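Local coordinates for protein aldo-keto Reductase, OXIDOREDUCTASE (Salmonella typhimurium, PDB 5T79) that probably works as an NADPH-dependent aldo-keto reductase, of interest for the biocatalytic conversion of 3-hydroxybutanal to 1,3-butanediol, at residues A[199-202]-A[203-206]; A[274-277]-A[278-281]. All blocks are in the same frame, centred on the assembly; numbering follows the deposited sequence.

Contact 1: A[199-202]-A[203-206]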
loop_
_atom_site.group_PDB
_atom_site.type_symbol
_atom_site.label_atom_id
_atom_site.label_comp_id
_atom_site.label_asym_id
_atom_site.label_seq_id
_atom_site.Cartn_x
_atom_site.Cartn_y
_atom_site.Cartn_z
ATOM N N PHE A 199 -10.743 -12.107 -0.432
ATOM C CA PHE A 199 -11.751 -12.049 0.623
ATOM C C PHE A 199 -12.384 -10.653 0.781
ATOM O O PHE A 199 -13.260 -10.468 1.629
ATOM C CB PHE A 199 -11.122 -12.495 1.962
ATOM C CG PHE A 199 -10.816 -13.977 2.062
ATOM C CD1 PHE A 199 -11.473 -14.901 1.249
ATOM C CD2 PHE A 199 -9.926 -14.454 3.018
ATOM C CE1 PHE A 199 -11.209 -16.270 1.360
ATOM C CE2 PHE A 199 -9.672 -15.821 3.141
ATOM C CZ PHE A 199 -10.330 -16.724 2.319
ATOM N N GLU A 200 -11.970 -9.687 -0.031
ATOM C CA GLU A 200 -12.549 -8.342 0.063
ATOM C C GLU A 200 -12.608 -7.745 -1.318
ATOM O O GLU A 200 -11.645 -7.124 -1.762
ATOM C CB GLU A 200 -11.752 -7.449 1.048
ATOM C CG GLU A 200 -12.412 -6.093 1.278
ATOM C CD GLU A 200 -13.902 -6.192 1.569
ATOM O OE1 GLU A 200 -14.240 -6.659 2.682
ATOM O OE2 GLU A 200 -14.716 -5.942 0.643
ATOM N N ARG A 201 -13.752 -7.920 -2.002
ATOM C CA ARG A 201 -13.855 -7.536 -3.412
ATOM C C ARG A 201 -14.740 -6.296 -3.690
ATOM O O ARG A 201 -15.177 -6.120 -4.831
ATOM C CB ARG A 201 -14.401 -8.759 -4.202
ATOM C CG ARG A 201 -13.474 -9.974 -4.104
ATOM C CD ARG A 201 -14.044 -11.189 -4.811
ATOM N NE ARG A 201 -14.059 -11.010 -6.265
ATOM C CZ ARG A 201 -14.314 -11.976 -7.133
ATOM N NH1 ARG A 201 -14.587 -13.206 -6.705
ATOM N NH2 ARG A 201 -14.291 -11.730 -8.437
ATOM N N TRP A 202 -14.936 -5.411 -2.705
ATOM C CA TRP A 202 -15.789 -4.228 -2.866
ATOM C C TRP A 202 -15.372 -3.308 -4.035
ATOM O O TRP A 202 -16.251 -2.723 -4.659
ATOM C CB TRP A 202 -15.885 -3.407 -1.563
ATOM C CG TRP A 202 -14.672 -2.575 -1.244
ATOM C CD1 TRP A 202 -13.588 -2.955 -0.505
ATOM C CD2 TRP A 202 -14.460 -1.199 -1.593
ATOM N NE1 TRP A 202 -12.700 -1.916 -0.398
ATOM C CE2 TRP A 202 -13.200 -0.827 -1.069
ATOM C CE3 TRP A 202 -15.192 -0.252 -2.340
ATOM C CZ2 TRP A 202 -12.662 0.453 -1.250
ATOM C CZ3 TRP A 202 -14.644 1.006 -2.545
ATOM C CH2 TRP A 202 -13.393 1.352 -1.999
ATOM N N VAL A 203 -14.065 -3.184 -4.335
ATOM C CA VAL A 203 -13.577 -2.282 -5.414
ATOM C C VAL A 203 -14.112 -2.720 -6.780
ATOM O O VAL A 203 -14.116 -1.908 -7.700
ATOM C CB VAL A 203 -12.036 -2.141 -5.477
ATOM C CG1 VAL A 203 -11.478 -1.595 -4.182
ATOM C CG2 VAL A 203 -11.354 -3.464 -5.840
ATOM N N GLU A 204 -14.525 -4.013 -6.922
ATOM C CA GLU A 204 -15.061 -4.527 -8.188
ATOM C C GLU A 204 -16.499 -4.066 -8.425
ATOM O O GLU A 204 -17.047 -4.348 -9.499
ATOM C CB GLU A 204 -14.988 -6.060 -8.244
ATOM C CG GLU A 204 -13.578 -6.623 -8.122
ATOM C CD GLU A 204 -13.549 -8.139 -8.171
ATOM O OE1 GLU A 204 -14.629 -8.753 -8.310
ATOM O OE2 GLU A 204 -12.458 -8.718 -7.991
ATOM N N ASP A 205 -17.098 -3.315 -7.469
ATOM C CA ASP A 205 -18.469 -2.811 -7.620
ATOM C C ASP A 205 -18.528 -1.394 -8.215
ATOM O O ASP A 205 -19.576 -0.755 -8.152
ATOM C CB ASP A 205 -19.232 -2.834 -6.279
ATOM C CG ASP A 205 -19.366 -4.201 -5.617
ATOM O OD1 ASP A 205 -19.309 -5.220 -6.336
ATOM O OD2 ASP A 205 -19.541 -4.245 -4.382
ATOM N N GLY A 206 -17.444 -0.924 -8.816
ATOM C CA GLY A 206 -17.444 0.405 -9.417
ATOM C C GLY A 206 -16.173 1.207 -9.265
ATOM O O GLY A 206 -15.837 1.994 -10.153
HETATM O O HOH W 1 -11.882 -4.505 -2.621
HETATM O O HOH W 2 -17.727 -7.156 -5.268
#

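Contact 2: A[274-277]-A[278-281]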
loop_
_atom_site.group_PDB
_atom_site.type_symbol
_atom_site.label_atom_id
_atom_site.label_comp_id
_atom_site.label_asym_id
_atom_site.label_seq_id
_atom_site.Cartn_x
_atom_site.Cartn_y
_atom_site.Cartn_z
ATOM N N GLY A 274 1.440 -24.766 -9.042
ATOM C CA GLY A 274 2.857 -24.816 -8.679
ATOM C C GLY A 274 3.328 -23.600 -7.910
ATOM O O GLY A 274 4.465 -23.154 -8.078
ATOM N N GLN A 275 2.467 -23.031 -7.054
ATOM C CA GLN A 275 2.881 -21.862 -6.275
ATOM C C GLN A 275 2.222 -21.891 -4.898
ATOM O O GLN A 275 1.322 -22.711 -4.649
ATOM C CB GLN A 275 2.582 -20.547 -7.036
ATOM C CG GLN A 275 1.091 -20.218 -7.212
ATOM C CD GLN A 275 0.786 -19.056 -8.133
ATOM O OE1 GLN A 275 -0.347 -18.907 -8.594
ATOM N NE2 GLN A 275 1.756 -18.175 -8.396
ATOM N N LYS A 276 2.708 -21.030 -3.996
ATOM C CA LYS A 276 2.153 -20.889 -2.654
ATOM C C LYS A 276 0.830 -20.156 -2.744
ATOM O O LYS A 276 0.608 -19.407 -3.708
ATOM C CB LYS A 276 3.120 -20.110 -1.744
ATOM C CG LYS A 276 4.458 -20.801 -1.510
ATOM C CD LYS A 276 5.393 -19.897 -0.718
ATOM C CE LYS A 276 6.561 -20.650 -0.134
ATOM N NZ LYS A 276 7.128 -19.937 1.045
ATOM N N LEU A 277 -0.038 -20.333 -1.744
ATOM C CA LEU A 277 -1.303 -19.607 -1.736
ATOM C C LEU A 277 -1.043 -18.099 -1.768
ATOM O O LEU A 277 -1.749 -17.380 -2.484
ATOM C CB LEU A 277 -2.174 -19.971 -0.508
ATOM C CG LEU A 277 -3.469 -19.148 -0.325
ATOM C CD1 LEU A 277 -4.379 -19.240 -1.555
ATOM C CD2 LEU A 277 -4.225 -19.588 0.913
ATOM N N SER A 278 -0.042 -17.620 -0.985
ATOM C CA SER A 278 0.277 -16.189 -0.918
ATOM C C SER A 278 0.575 -15.635 -2.310
ATOM O O SER A 278 0.083 -14.564 -2.682
ATOM C CB SER A 278 1.470 -15.958 0.010
ATOM O OG SER A 278 2.641 -16.588 -0.489
ATOM N N GLN A 279 1.334 -16.404 -3.109
ATOM C CA GLN A 279 1.725 -16.000 -4.463
ATOM C C GLN A 279 0.511 -15.938 -5.383
ATOM O O GLN A 279 0.363 -14.970 -6.116
ATOM C CB GLN A 279 2.782 -16.951 -4.999
ATOM C CG GLN A 279 4.079 -16.836 -4.203
ATOM C CD GLN A 279 5.091 -17.870 -4.623
ATOM O OE1 GLN A 279 4.785 -19.067 -4.771
ATOM N NE2 GLN A 279 6.323 -17.429 -4.801
ATOM N N MET A 280 -0.382 -16.931 -5.304
ATOM C CA MET A 280 -1.601 -16.906 -6.105
ATOM C C MET A 280 -2.505 -15.735 -5.695
ATOM O O MET A 280 -3.098 -15.108 -6.562
ATOM C CB MET A 280 -2.373 -18.224 -5.980
ATOM C CG MET A 280 -3.493 -18.325 -6.995
ATOM S SD MET A 280 -4.511 -19.797 -6.830
ATOM C CE MET A 280 -5.602 -19.353 -5.435
ATOM N N ALA A 281 -2.614 -15.450 -4.385
ATOM C CA ALA A 281 -3.486 -14.394 -3.883
ATOM C C ALA A 281 -3.028 -13.013 -4.381
ATOM O O ALA A 281 -3.871 -12.203 -4.778
ATOM C CB ALA A 281 -3.553 -14.439 -2.358
#

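Contact 1: A[199-202]-A[203-206]
R201 and E204, three residues apart, close a salt bridge over a tight bend. The guanidinium grips side-on, with both nitrogens directed at one oxygen: NH2 of R201 reaches OE1 of E204 at 3.0 Å on its syn lone pair, while NE of R201 meets the same OE1 at 3.1 Å from above the carboxylate plane. The two flat groups stand 80° apart, so the bridge is no coplanar fork, and from R201 the second oxygen, OE2, receives no more than a weak bond, through NE; its main partners are R287 and the Y196 hydroxyl. A bend at chi3 (69°) in the otherwise extended R201 chain brings its edge to the acid. The backbone between them closes two successive bonds back over three residues, E204 N to R201 O and D205 N to W202 O, each 3.0 Å, which lead to the N-cap G206 of helix 207-214. This is a beta-alpha loop of the TIM barrel, following strand 191-193. On W202, chi1 of 76° folds the indole back over the V203 nitrogen, and V203 CG1 sits over the six-membered ring, 3.8 Å from its centroid, in a CH-pi contact. One water links E200 O to V203 N, and another links R201 O to D205 OD1. Farther out, D325 and a sulfate share the R201 charge, and P194 packs on W202 and V203.

Contact 2: A[274-277]-A[278-281]
Helix 277-285 begins here with a capping arrangement: K276 is the N-cap residue, and Q279, three positions on, turns its side chain back to the K276 backbone. OE1 of Q279 accepts from K276 N at 3.0 Å, an almost straight bond (170°) lying in the amide plane on a lone pair. It is the half of a capping box in which the third helical residue serves the N-cap nitrogen. Q279 chi1 of -66° sets CG beside its own backbone N, and the extended chain beyond carries the amide back to the N-cap nitrogen. The regular helical bonds start at once, M280 N to K276 O at 3.1 Å and A281 N to L277 O at 2.8 Å. Q275 leans over the same turn: its OE1, bonded to R273, rests 3.4 Å from CB of M280, Q275 and M280 crossing at about a right angle, while its NE2 donates to N313 O. L277 CD1 meets M280 CE at 4.1 Å, and both side chains also pack on helix 257-272, which ends in a Schellman motif at G274. S278, in the first turn, lies against the bound NADPH. Each end of the Q279 amide has a partner, since NE2 donates to D306 O; the flip of that amide is therefore fixed. With K276 NZ also in a salt bridge to D306, which binds NADPH, the cap probably helps to position that cofactor residue.

In the fold
Both contacts are local turns leading into helices of one TIM-barrel domain, and they come in series: contact 1 precedes helix 207-214, and contact 2 opens helix 277-285 after helix 257-272. Their centres lie 20 Å apart and their nearest atoms about 7 Å, so they do not touch. Helices 257-272 and 277-285 nevertheless reach both: F199 packs on the first and R201 and E204 on W284 of the second, while contact 2 borders the same helix 257-272. Contact 2 thus sits at the cofactor, whereas contact 1 lies farther out in its beta-alpha loop, with W202 about 10 Å from NADPH and its side chain about 6 Å from that of NADPH-binding N169.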